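Local coordinates for putative epoxide hydrolase protein (Klebsiella pneumoniae subsp. pneumoniae, PDB 5BOV) that is a putative hydrolase of the alpha/beta-hydrolase fold, perhaps acting on epoxides or monoacylglycerol esters, at residues A5-K10 with V24-R29; Y42-Y47 with V63-G68; G58-V63 with L99-A104. All coordinates share one frame; numbering follows the deposited sequence.

Contact 1 (A5-K10 with V24-R29); sequences AGAFDK and VDIGPR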
# COMPACT_ATOMS: atom_id res chain seq x y z
N ALA A 5 -10.58 17.54 -16.21
CA ALA A 5 -9.60 16.60 -16.75
C ALA A 5 -8.20 16.61 -16.08
O ALA A 5 -7.44 15.62 -16.20
CB ALA A 5 -9.44 16.82 -18.25
N GLY A 6 -7.86 17.69 -15.42
CA GLY A 6 -6.55 17.76 -14.80
C GLY A 6 -6.60 17.49 -13.32
O GLY A 6 -5.62 17.78 -12.60
N ALA A 7 -7.73 17.03 -12.77
CA ALA A 7 -7.86 17.15 -11.30
C ALA A 7 -6.90 16.28 -10.53
O ALA A 7 -6.48 16.60 -9.41
CB ALA A 7 -9.29 16.78 -10.82
N PHE A 8 -6.65 15.11 -11.12
CA PHE A 8 -5.79 14.13 -10.42
C PHE A 8 -4.35 14.59 -10.46
O PHE A 8 -3.56 14.09 -9.66
CB PHE A 8 -5.89 12.76 -11.10
CG PHE A 8 -5.32 11.65 -10.27
CD1 PHE A 8 -6.06 11.07 -9.23
CD2 PHE A 8 -4.02 11.22 -10.49
CE1 PHE A 8 -5.53 10.09 -8.43
CE2 PHE A 8 -3.51 10.25 -9.68
CZ PHE A 8 -4.25 9.71 -8.66
N ASP A 9 -3.99 15.56 -11.29
CA ASP A 9 -2.68 16.13 -11.27
C ASP A 9 -2.46 17.34 -10.34
O ASP A 9 -1.35 17.88 -10.32
CB ASP A 9 -2.21 16.42 -12.68
CG ASP A 9 -1.96 15.15 -13.50
OD1 ASP A 9 -1.68 14.08 -12.90
OD2 ASP A 9 -2.12 15.28 -14.75
N LYS A 10 -3.46 17.72 -9.53
CA LYS A 10 -3.29 18.78 -8.56
C LYS A 10 -2.92 18.10 -7.26
O LYS A 10 -3.74 17.46 -6.66
CB LYS A 10 -4.57 19.62 -8.47
CG LYS A 10 -4.78 20.42 -9.74
CD LYS A 10 -6.13 21.14 -9.72
CE LYS A 10 -6.18 22.14 -10.86
NZ LYS A 10 -6.58 21.43 -12.10
N VAL A 24 -3.59 13.59 -3.56
CA VAL A 24 -4.75 14.04 -4.32
C VAL A 24 -5.98 14.00 -3.42
O VAL A 24 -6.11 13.16 -2.56
CB VAL A 24 -4.98 13.08 -5.48
CG1 VAL A 24 -6.22 13.40 -6.24
CG2 VAL A 24 -3.79 13.07 -6.39
N ASP A 25 -6.82 15.03 -3.60
CA ASP A 25 -8.08 15.13 -2.85
C ASP A 25 -9.14 15.63 -3.83
O ASP A 25 -9.15 16.80 -4.17
CB ASP A 25 -7.89 16.12 -1.68
CG ASP A 25 -9.10 16.27 -0.80
OD1 ASP A 25 -10.17 15.70 -1.09
OD2 ASP A 25 -8.94 16.99 0.22
N ILE A 26 -9.98 14.71 -4.28
CA ILE A 26 -10.95 15.01 -5.32
C ILE A 26 -12.33 14.52 -4.91
O ILE A 26 -12.52 13.74 -3.93
CB ILE A 26 -10.61 14.45 -6.66
CG1 ILE A 26 -10.43 12.92 -6.60
CG2 ILE A 26 -9.39 15.21 -7.19
CD1 ILE A 26 -10.16 12.35 -7.98
N GLY A 27 -13.35 15.02 -5.60
CA GLY A 27 -14.70 14.67 -5.26
C GLY A 27 -15.38 15.66 -4.33
O GLY A 27 -14.77 16.58 -3.82
N PRO A 28 -16.66 15.46 -4.10
CA PRO A 28 -17.40 16.44 -3.31
C PRO A 28 -16.89 16.51 -1.94
O PRO A 28 -16.59 15.47 -1.32
CB PRO A 28 -18.83 15.90 -3.31
CG PRO A 28 -18.82 14.60 -3.92
CD PRO A 28 -17.52 14.36 -4.62
N ARG A 29 -16.79 17.70 -1.38
CA ARG A 29 -16.24 17.86 -0.04
C ARG A 29 -17.03 17.14 1.05
O ARG A 29 -16.41 16.69 2.02
CB ARG A 29 -16.16 19.33 0.38
CG ARG A 29 -15.45 20.24 -0.61
CD ARG A 29 -13.98 19.97 -0.73
NE ARG A 29 -13.69 18.82 -1.59
CZ ARG A 29 -12.60 18.04 -1.44
NH1 ARG A 29 -11.74 18.31 -0.46
NH2 ARG A 29 -12.42 16.99 -2.26
O HOH W 1 -6.08 17.24 -5.49
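The carbonyl of Lys-10 meets strand 24-26 through a single water: water 1 donates to Lys-10 O at 2.6 Å and accepts from Asp-25 N at 3.0 Å. One bridge of this kind pins the exit of a 3-10 turn to a strand backbone, while the direct contacts are made by side-chain carbons, two of them against backbone carbonyls. Phe-8 and Val-24 carry the largest share. Phe-8 CG is anti to the backbone N (chi1 -166°), and one face of the ring is covered by Val-24, whose CG2 stands over its centre in a CH-pi contact, 4.0 Å from the centroid and 11° off the normal. The same CG2 comes to 3.4 Å from Phe-8 O. Val-24 CG1 approaches the ring at Phe-8 CD1, 3.8 Å away, and the two side chains cross at about a right angle. At the ring edge lies Ile-26 CD1, a looser neighbour. Further along the strand, Ile-26 CG2 touches both Ala-7 CB at 4.0 Å and Ala-7 O. Phe-8 also rests on Ala-51 of helix 50-56. This is an N-terminal 3-10 turn packed, ahead of the hairpin of strands 12-16 and 19-26, against the antiparallel margin of the central alpha/beta-hydrolase sheet.

Contact 2 (Y42-Y47 with V63-G68); sequences YDIQSY and VPYLRG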
# COMPACT_ATOMS: atom_id res chain seq x y z
N TYR A 42 5.28 1.28 -6.65
CA TYR A 42 4.22 1.95 -7.42
C TYR A 42 3.96 3.30 -6.82
O TYR A 42 4.68 3.73 -5.87
CB TYR A 42 2.97 1.10 -7.47
CG TYR A 42 3.25 -0.32 -7.97
CD1 TYR A 42 3.14 -0.60 -9.30
CD2 TYR A 42 3.53 -1.37 -7.12
CE1 TYR A 42 3.37 -1.90 -9.80
CE2 TYR A 42 3.73 -2.63 -7.56
CZ TYR A 42 3.65 -2.91 -8.90
OH TYR A 42 3.86 -4.19 -9.32
N ASP A 43 2.94 4.02 -7.29
CA ASP A 43 2.62 5.29 -6.64
C ASP A 43 1.14 5.65 -6.83
O ASP A 43 0.36 4.78 -7.19
CB ASP A 43 3.54 6.44 -7.08
CG ASP A 43 3.19 7.00 -8.43
OD1 ASP A 43 2.42 6.38 -9.18
OD2 ASP A 43 3.83 8.04 -8.75
N ILE A 44 0.77 6.90 -6.57
CA ILE A 44 -0.61 7.35 -6.67
C ILE A 44 -1.23 7.10 -8.05
O ILE A 44 -2.46 7.04 -8.22
CB ILE A 44 -0.78 8.83 -6.28
CG1 ILE A 44 -0.03 9.76 -7.22
CG2 ILE A 44 -0.34 9.00 -4.81
CD1 ILE A 44 -0.37 11.20 -7.02
N GLN A 45 -0.40 7.00 -9.12
CA GLN A 45 -0.96 6.75 -10.43
C GLN A 45 -1.70 5.44 -10.54
O GLN A 45 -2.50 5.21 -11.47
CB GLN A 45 0.12 6.84 -11.53
CG GLN A 45 0.86 8.17 -11.61
CD GLN A 45 -0.03 9.42 -11.62
OE1 GLN A 45 0.36 10.44 -10.96
NE2 GLN A 45 -1.06 9.41 -12.31
N SER A 46 -1.48 4.53 -9.59
CA SER A 46 -2.24 3.31 -9.50
C SER A 46 -3.77 3.60 -9.39
O SER A 46 -4.56 2.74 -9.82
CB SER A 46 -1.85 2.53 -8.24
OG SER A 46 -0.50 2.10 -8.28
N TYR A 47 -4.12 4.80 -8.93
CA TYR A 47 -5.49 5.22 -8.75
C TYR A 47 -5.88 6.37 -9.62
O TYR A 47 -6.95 6.92 -9.43
CB TYR A 47 -5.69 5.55 -7.28
CG TYR A 47 -5.37 4.37 -6.36
CD1 TYR A 47 -6.22 3.27 -6.30
CD2 TYR A 47 -4.21 4.35 -5.58
CE1 TYR A 47 -5.99 2.22 -5.45
CE2 TYR A 47 -3.93 3.27 -4.74
CZ TYR A 47 -4.80 2.20 -4.68
OH TYR A 47 -4.58 1.15 -3.83
N VAL A 63 -5.77 10.35 -2.14
CA VAL A 63 -4.75 9.41 -2.64
C VAL A 63 -3.34 9.93 -2.30
O VAL A 63 -2.83 10.83 -3.01
CB VAL A 63 -4.85 9.18 -4.16
CG1 VAL A 63 -4.02 7.99 -4.57
CG2 VAL A 63 -6.30 8.98 -4.60
N PRO A 64 -2.74 9.47 -1.18
CA PRO A 64 -1.48 9.97 -0.76
C PRO A 64 -0.29 9.22 -1.25
O PRO A 64 -0.36 7.99 -1.42
CB PRO A 64 -1.57 9.84 0.77
CG PRO A 64 -2.37 8.58 0.97
CD PRO A 64 -3.34 8.55 -0.16
N TYR A 65 0.81 9.93 -1.43
CA TYR A 65 2.11 9.25 -1.57
C TYR A 65 2.51 8.74 -0.20
O TYR A 65 2.51 9.49 0.81
CB TYR A 65 3.20 10.18 -2.07
CG TYR A 65 3.12 10.65 -3.48
CD1 TYR A 65 3.36 9.77 -4.53
CD2 TYR A 65 2.83 11.98 -3.79
CE1 TYR A 65 3.41 10.22 -5.85
CE2 TYR A 65 2.79 12.43 -5.11
CZ TYR A 65 3.12 11.56 -6.14
OH TYR A 65 3.10 11.97 -7.43
N LEU A 66 2.88 7.47 -0.09
CA LEU A 66 3.46 6.95 1.14
C LEU A 66 4.88 7.61 1.42
O LEU A 66 5.48 8.14 0.53
CB LEU A 66 3.61 5.44 1.06
CG LEU A 66 2.29 4.64 0.91
CD1 LEU A 66 2.68 3.17 0.85
CD2 LEU A 66 1.34 4.89 2.04
N ARG A 67 5.32 7.51 2.67
CA ARG A 67 6.68 7.89 2.99
C ARG A 67 7.67 7.19 2.00
O ARG A 67 7.48 6.01 1.67
CB ARG A 67 7.00 7.58 4.45
CG ARG A 67 6.87 6.11 4.87
CD ARG A 67 7.50 5.85 6.26
NE ARG A 67 6.84 6.64 7.27
CZ ARG A 67 7.38 7.04 8.43
NH1 ARG A 67 8.61 6.63 8.79
NH2 ARG A 67 6.71 7.82 9.22
N GLY A 68 8.60 7.95 1.47
CA GLY A 68 9.53 7.46 0.47
C GLY A 68 9.09 7.60 -0.99
O GLY A 68 9.75 7.08 -1.87
O HOH W 2 2.97 10.40 -9.56
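Ile-44 holds CG1 between its backbone N and carbonyl carbon (chi1 64°), and chi2 of 170° extends CD1 beyond it; Tyr-65 has CG beside its own backbone N (chi1 -70°), and its ring meets both branches. Ile-44 CG2 lies over the ring face, offset toward the rim, in a CH-pi contact 4.0 Å from the centroid. The other branch runs to the phenol end, where Ile-44 CD1 comes to 3.6 Å from Tyr-65 CZ. Val-63 CG1 lies 3.8 Å from Ile-44 CB and equally close to Tyr-47 CD2. Beside this apolar core, Asp-43 lies side by side with Tyr-65, its OD2 at the ring edge. Water 2 accepts from Tyr-65 OH at 2.6 Å and donates to Asp-43 OD2, also at 2.6 Å, and to Gln-45 OE1. Both protons of the water are thus used, on Asp-43 and Gln-45. Asp-43 OD1 makes an Asx turn with Gln-45 N, 2.9 Å away, and has a second partner in Thr-200. This is the loop after strand 32-37 of an alpha/beta-hydrolase fold, leading to helix 50-56; Tyr-47 touches what is probably the nucleophile elbow, and its OH bonds back to Leu-37 O. Pro-64 points the other way, onto helix 85-98, while Val-63 lies between Val-24 and Leu-36 of the flanking strands.

Contact 3 (G58-V63 with L99-A104); sequences GYRVIV and LNIRQA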
# COMPACT_ATOMS: atom_id res chain seq x y z
N GLY A 58 -19.81 10.26 -6.32
CA GLY A 58 -20.11 11.01 -5.11
C GLY A 58 -19.27 10.72 -3.89
O GLY A 58 -19.60 11.19 -2.80
N TYR A 59 -18.14 10.04 -4.09
CA TYR A 59 -17.18 9.86 -3.02
C TYR A 59 -16.16 10.98 -2.97
O TYR A 59 -15.79 11.57 -3.99
CB TYR A 59 -16.42 8.53 -3.22
CG TYR A 59 -17.32 7.29 -3.05
CD1 TYR A 59 -18.06 6.79 -4.10
CD2 TYR A 59 -17.44 6.68 -1.81
CE1 TYR A 59 -18.92 5.72 -3.92
CE2 TYR A 59 -18.31 5.61 -1.60
CZ TYR A 59 -19.02 5.12 -2.64
OH TYR A 59 -19.88 4.05 -2.48
N ARG A 60 -15.67 11.27 -1.76
CA ARG A 60 -14.51 12.12 -1.61
C ARG A 60 -13.31 11.17 -1.58
O ARG A 60 -13.21 10.38 -0.65
CB ARG A 60 -14.57 12.90 -0.32
CG ARG A 60 -13.39 13.83 -0.22
CD ARG A 60 -13.07 14.31 1.14
NE ARG A 60 -11.89 15.15 1.25
CZ ARG A 60 -11.64 15.80 2.38
NH1 ARG A 60 -12.47 15.67 3.40
NH2 ARG A 60 -10.55 16.53 2.52
N VAL A 61 -12.33 11.42 -2.47
CA VAL A 61 -11.21 10.46 -2.61
C VAL A 61 -9.86 11.12 -2.30
O VAL A 61 -9.47 12.16 -2.87
CB VAL A 61 -11.18 9.90 -4.03
CG1 VAL A 61 -10.22 8.74 -4.10
CG2 VAL A 61 -12.58 9.45 -4.41
N ILE A 62 -9.14 10.51 -1.36
CA ILE A 62 -7.80 10.93 -0.95
C ILE A 62 -6.80 9.90 -1.41
O ILE A 62 -6.96 8.68 -1.12
CB ILE A 62 -7.72 11.01 0.59
CG1 ILE A 62 -8.81 11.89 1.21
CG2 ILE A 62 -6.32 11.44 1.03
CD1 ILE A 62 -8.68 13.28 0.80
N VAL A 63 -5.77 10.35 -2.14
CA VAL A 63 -4.75 9.41 -2.64
C VAL A 63 -3.34 9.93 -2.30
O VAL A 63 -2.83 10.83 -3.01
CB VAL A 63 -4.85 9.18 -4.16
CG1 VAL A 63 -4.02 7.99 -4.57
CG2 VAL A 63 -6.30 8.98 -4.60
N LEU A 99 -6.79 16.15 8.07
CA LEU A 99 -7.91 16.44 7.19
C LEU A 99 -9.27 16.49 7.88
O LEU A 99 -10.29 16.69 7.21
CB LEU A 99 -7.97 15.41 6.02
CG LEU A 99 -6.75 15.42 5.06
CD1 LEU A 99 -6.80 14.22 4.10
CD2 LEU A 99 -6.70 16.74 4.26
N ASN A 100 -9.31 16.24 9.16
CA ASN A 100 -10.57 16.18 9.91
C ASN A 100 -11.53 15.10 9.41
O ASN A 100 -12.76 15.28 9.35
CB ASN A 100 -11.27 17.56 10.00
CG ASN A 100 -10.42 18.56 10.72
OD1 ASN A 100 -9.90 18.26 11.79
ND2 ASN A 100 -10.17 19.70 10.10
N ILE A 101 -10.95 13.95 9.09
CA ILE A 101 -11.71 12.82 8.57
C ILE A 101 -11.81 11.85 9.74
O ILE A 101 -10.80 11.21 10.09
CB ILE A 101 -11.05 12.19 7.33
CG1 ILE A 101 -11.12 13.14 6.11
CG2 ILE A 101 -11.77 10.88 6.96
CD1 ILE A 101 -10.32 12.64 4.90
N ARG A 102 -13.00 11.68 10.29
CA ARG A 102 -13.21 10.76 11.42
C ARG A 102 -13.19 9.29 11.00
O ARG A 102 -12.65 8.48 11.70
CB ARG A 102 -14.59 11.03 11.92
CG ARG A 102 -14.98 10.23 13.14
CD ARG A 102 -16.48 10.42 13.47
NE ARG A 102 -17.39 9.71 12.54
CZ ARG A 102 -17.63 8.39 12.52
NH1 ARG A 102 -17.07 7.55 13.37
NH2 ARG A 102 -18.46 7.88 11.61
N GLN A 103 -13.76 9.00 9.84
CA GLN A 103 -13.84 7.62 9.36
C GLN A 103 -13.80 7.59 7.83
O GLN A 103 -14.31 8.51 7.20
CB GLN A 103 -15.12 7.02 9.91
CG GLN A 103 -15.26 5.53 9.65
CD GLN A 103 -16.67 4.94 9.90
OE1 GLN A 103 -17.66 5.39 9.30
NE2 GLN A 103 -16.78 4.04 10.87
N ALA A 104 -13.11 6.60 7.23
CA ALA A 104 -13.07 6.51 5.79
C ALA A 104 -13.15 5.04 5.37
O ALA A 104 -12.78 4.14 6.13
CB ALA A 104 -11.81 7.08 5.25
O HOH W 3 -10.46 18.16 4.94
O HOH W 4 -12.92 16.37 6.15
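Apolar contact between Ile-62 and the pair Leu-99 and Ile-101 forms the apolar part of this interface. The side chains reach toward each other tip to tip: Ile-62 CD1 meets Leu-99 CD1 at 3.9 Å, and Ile-62 CG1 meets Ile-101 CD1 at 4.1 Å. Mixed contact comes next. Arg-60 leaves the strand with CG anti to the backbone N (chi1 -176°) and stays extended as far as NE. The guanidinium lies against Ile-101, with Arg-60 NH1 3.9 Å from Ile-101 CG1; Ile-101 CD1 lies over one face, offset toward the rim, while Leu-99 CD2 approaches obliquely. Polar contact is wholly water-mediated between these segments. Water 3 accepts from Arg-60 NH2 at 2.9 Å and donates to Leu-99 O at 2.7 Å; water 4 accepts from Arg-60 NH1 and donates to Leu-99 O, 2.9 Å from each. Both waters lie in the guanidinium plane, at its edge, and converge on one carbonyl. Arg-60 NH2 has in addition a salt bridge to Asp-25 OD2 on the adjacent strand. Leu-99 O stands at the C-terminal end of helix 85-98, where Asn-100, with positive phi, completes a Schellman motif. The chemistry implies an interface that is apolar at Ile-62 and hydrated at its margin, where Arg-60 may help, through two waters, to offset the partial negative charge of the helix end, although Asp-25 already balances part of the cation.

Contacts 2 and 3 both use strand 59-74, and contact 1 joins them through the neighbouring strand 19-26. Contact 1 closes before the others open, whereas contacts 2 and 3 alternate along the chain and share Val-63. The centres of contacts 1 and 2 lie about 14 Å apart. Those of contacts 1 and 3 are about 12 Å apart. Between contacts 2 and 3 the centres are about 16 Å apart. Strand 19-26 pairs antiparallel with strand 59-74, through Val-24 with Val-63 and Ile-26 with Val-61. Alternation along strand 59-74 then sends Val-63 to the face bearing contacts 1 and 2 and helix 50-56, and Arg-60 and Ile-62 to the opposite face with contact 3. One sheet margin of the hydrolase fold is thereby packed on both faces.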